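Local coordinates for putative lipoprotein (Bacteroides ovatus, PDB 3OQQ) that is of unknown function but is probably an extracellular, lipid-anchored surface protein that carries bound calcium ions, at residues D206-L212 against A225-T231. Sequence-based numbering, arbitrary orientation.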
loop_
_atom_site.group_PDB
_atom_site.type_symbol
_atom_site.label_atom_id
_atom_site.label_comp_id
_atom_site.label_asym_id
_atom_site.label_seq_id
_atom_site.Cartn_x
_atom_site.Cartn_y
_atom_site.Cartn_z
ATOM N N ASP A 206 18.442 -4.460 -8.850
ATOM C CA ASP A 206 19.811 -4.924 -8.599
ATOM C C ASP A 206 19.859 -5.705 -7.292
ATOM O O ASP A 206 20.236 -6.872 -7.306
ATOM C CB ASP A 206 20.772 -3.705 -8.561
ATOM C CG ASP A 206 22.247 -3.978 -8.282
ATOM O OD1 ASP A 206 22.634 -5.162 -8.194
ATOM O OD2 ASP A 206 23.008 -3.006 -8.134
ATOM N N ARG A 207 19.464 -5.060 -6.179
ATOM C CA ARG A 207 19.508 -5.620 -4.828
ATOM C C ARG A 207 18.182 -5.632 -4.158
ATOM O O ARG A 207 17.355 -4.726 -4.351
ATOM C CB ARG A 207 20.467 -4.818 -3.895
ATOM C CG ARG A 207 21.879 -4.543 -4.403
ATOM C CD ARG A 207 22.662 -5.820 -4.513
ATOM N NE ARG A 207 23.976 -5.642 -5.121
ATOM C CZ ARG A 207 25.126 -5.877 -4.496
ATOM N NH1 ARG A 207 25.132 -6.279 -3.231
ATOM N NH2 ARG A 207 26.279 -5.709 -5.132
ATOM N N ILE A 208 18.020 -6.616 -3.264
ATOM C CA ILE A 208 16.853 -6.752 -2.394
ATOM C C ILE A 208 17.325 -6.744 -0.941
ATOM O O ILE A 208 18.223 -7.517 -0.587
ATOM C CB ILE A 208 16.077 -8.072 -2.691
ATOM C CG1 ILE A 208 15.503 -8.122 -4.120
ATOM C CG2 ILE A 208 14.995 -8.364 -1.627
ATOM C CD1 ILE A 208 15.151 -9.498 -4.586
ATOM N N THR A 209 16.672 -5.937 -0.088
ATOM C CA THR A 209 16.861 -5.993 1.357
ATOM C C THR A 209 15.497 -6.378 1.894
ATOM O O THR A 209 14.520 -5.728 1.546
ATOM C CB THR A 209 17.457 -4.721 1.939
ATOM O OG1 THR A 209 18.821 -4.648 1.533
ATOM C CG2 THR A 209 17.382 -4.684 3.477
ATOM N N ALA A 210 15.402 -7.483 2.653
ATOM C CA ALA A 210 14.102 -7.911 3.172
ATOM C C ALA A 210 14.208 -8.134 4.666
ATOM O O ALA A 210 15.153 -8.785 5.105
ATOM C CB ALA A 210 13.632 -9.173 2.458
ATOM N N SER A 211 13.256 -7.571 5.441
ATOM C CA SER A 211 13.210 -7.659 6.907
ATOM C C SER A 211 11.844 -8.004 7.441
ATOM O O SER A 211 10.813 -7.571 6.909
ATOM C CB SER A 211 13.627 -6.330 7.549
ATOM O OG SER A 211 14.786 -5.757 6.966
ATOM N N LEU A 212 11.849 -8.792 8.510
ATOM C CA LEU A 212 10.688 -9.129 9.333
ATOM C C LEU A 212 10.894 -8.373 10.603
ATOM O O LEU A 212 11.993 -8.434 11.169
ATOM C CB LEU A 212 10.584 -10.628 9.572
ATOM C CG LEU A 212 10.049 -11.425 8.384
ATOM C CD1 LEU A 212 10.243 -12.926 8.612
ATOM C CD2 LEU A 212 8.587 -11.054 8.097
ATOM N N ALA A 225 14.203 -10.927 11.595
ATOM C CA ALA A 225 15.024 -11.492 10.502
ATOM C C ALA A 225 15.335 -10.409 9.508
ATOM O O ALA A 225 14.554 -9.474 9.350
ATOM C CB ALA A 225 14.311 -12.639 9.791
ATOM N N LYS A 226 16.452 -10.546 8.805
ATOM C CA LYS A 226 16.886 -9.576 7.804
ATOM C C LYS A 226 17.943 -10.184 6.950
ATOM O O LYS A 226 18.780 -10.938 7.450
ATOM C CB LYS A 226 17.428 -8.294 8.477
ATOM C CG LYS A 226 17.858 -7.170 7.541
ATOM C CD LYS A 226 18.309 -5.963 8.359
ATOM C CE LYS A 226 18.143 -4.670 7.613
ATOM N NZ LYS A 226 18.306 -3.490 8.499
ATOM N N GLU A 227 17.868 -9.884 5.652
ATOM C CA GLU A 227 18.858 -10.201 4.634
ATOM C C GLU A 227 19.074 -8.908 3.885
ATOM O O GLU A 227 18.108 -8.340 3.373
ATOM C CB GLU A 227 18.430 -11.351 3.707
ATOM C CG GLU A 227 19.577 -11.835 2.831
ATOM C CD GLU A 227 19.337 -13.134 2.094
ATOM O OE1 GLU A 227 18.620 -14.015 2.625
ATOM O OE2 GLU A 227 19.925 -13.299 1.003
ATOM N N GLU A 228 20.319 -8.453 3.814
ATOM C CA GLU A 228 20.659 -7.159 3.211
ATOM C C GLU A 228 21.347 -7.234 1.853
ATOM O O GLU A 228 22.251 -8.049 1.649
ATOM C CB GLU A 228 21.588 -6.380 4.147
ATOM C CG GLU A 228 20.894 -5.831 5.369
ATOM C CD GLU A 228 21.721 -4.777 6.071
ATOM O OE1 GLU A 228 21.678 -3.603 5.638
ATOM O OE2 GLU A 228 22.440 -5.134 7.030
ATOM N N LEU A 229 20.944 -6.316 0.950
ATOM C CA LEU A 229 21.542 -6.065 -0.374
ATOM C C LEU A 229 21.848 -7.346 -1.176
ATOM O O LEU A 229 22.928 -7.497 -1.755
ATOM C CB LEU A 229 22.841 -5.231 -0.173
ATOM C CG LEU A 229 22.722 -3.957 0.669
ATOM C CD1 LEU A 229 24.080 -3.416 1.023
ATOM C CD2 LEU A 229 21.937 -2.896 -0.044
ATOM N N SER A 230 20.877 -8.265 -1.219
ATOM C CA SER A 230 21.039 -9.532 -1.909
ATOM C C SER A 230 20.892 -9.371 -3.416
ATOM O O SER A 230 20.041 -8.614 -3.884
ATOM C CB SER A 230 20.007 -10.526 -1.394
ATOM O OG SER A 230 20.152 -11.756 -2.078
ATOM N N THR A 231 21.689 -10.125 -4.175
ATOM C CA THR A 231 21.653 -10.148 -5.642
ATOM C C THR A 231 20.822 -11.325 -6.138
ATOM O O THR A 231 20.703 -11.517 -7.346
ATOM C CB THR A 231 23.078 -10.237 -6.223
ATOM O OG1 THR A 231 23.738 -11.397 -5.688
ATOM C CG2 THR A 231 23.880 -8.969 -5.990
HETATM O O HOH W 1 15.454 -3.686 9.438
#
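Strand 206-212 pairs antiparallel with 225-231, a segment that turns a corner at Leu229, and there a beta bulge interrupts the regular pairing. Leu212 N to Ala225 O and Ala210 N to Glu227 O, both 2.9 Å, set the regular register. It then slips by one residue: Leu229 and Ser230 both face Ile208, with Ile208 N donating to Ser230 O (2.9 Å) and Ser230 N to Ile208 O (2.8 Å). Leu229 has the left-handed backbone (phi 45°, psi 47°) of a G1 bulge position, where glycine is the usual choice. Turned out of the backbone pattern, Leu229 N donates to Thr209 OG1 (2.8 Å), a hydroxyl that the m rotamer brings across, while Arg207 NH1 reaches Leu229 O (2.9 Å). Thr231 CG2 lies over one face of this guanidinium.

The faces differ in character. Ile208, Ala210 and Leu212 point toward the second sheet, meeting Val235, Leu257 and Val259; small Ala225 fits beside Leu212 (CB to CB 4.2 Å). Glu227, on the same face, leads its carboxylate away to Lys232. On the other face, the extended, all-t Lys226 runs past Ser211, and a water joins Lys226 NZ to Ser211 OG. The two form a bulged beta hairpin, 205-215 with 221-230, joined through 205-215 to strand 298-307 at one edge of a large antiparallel sheet packed against a second.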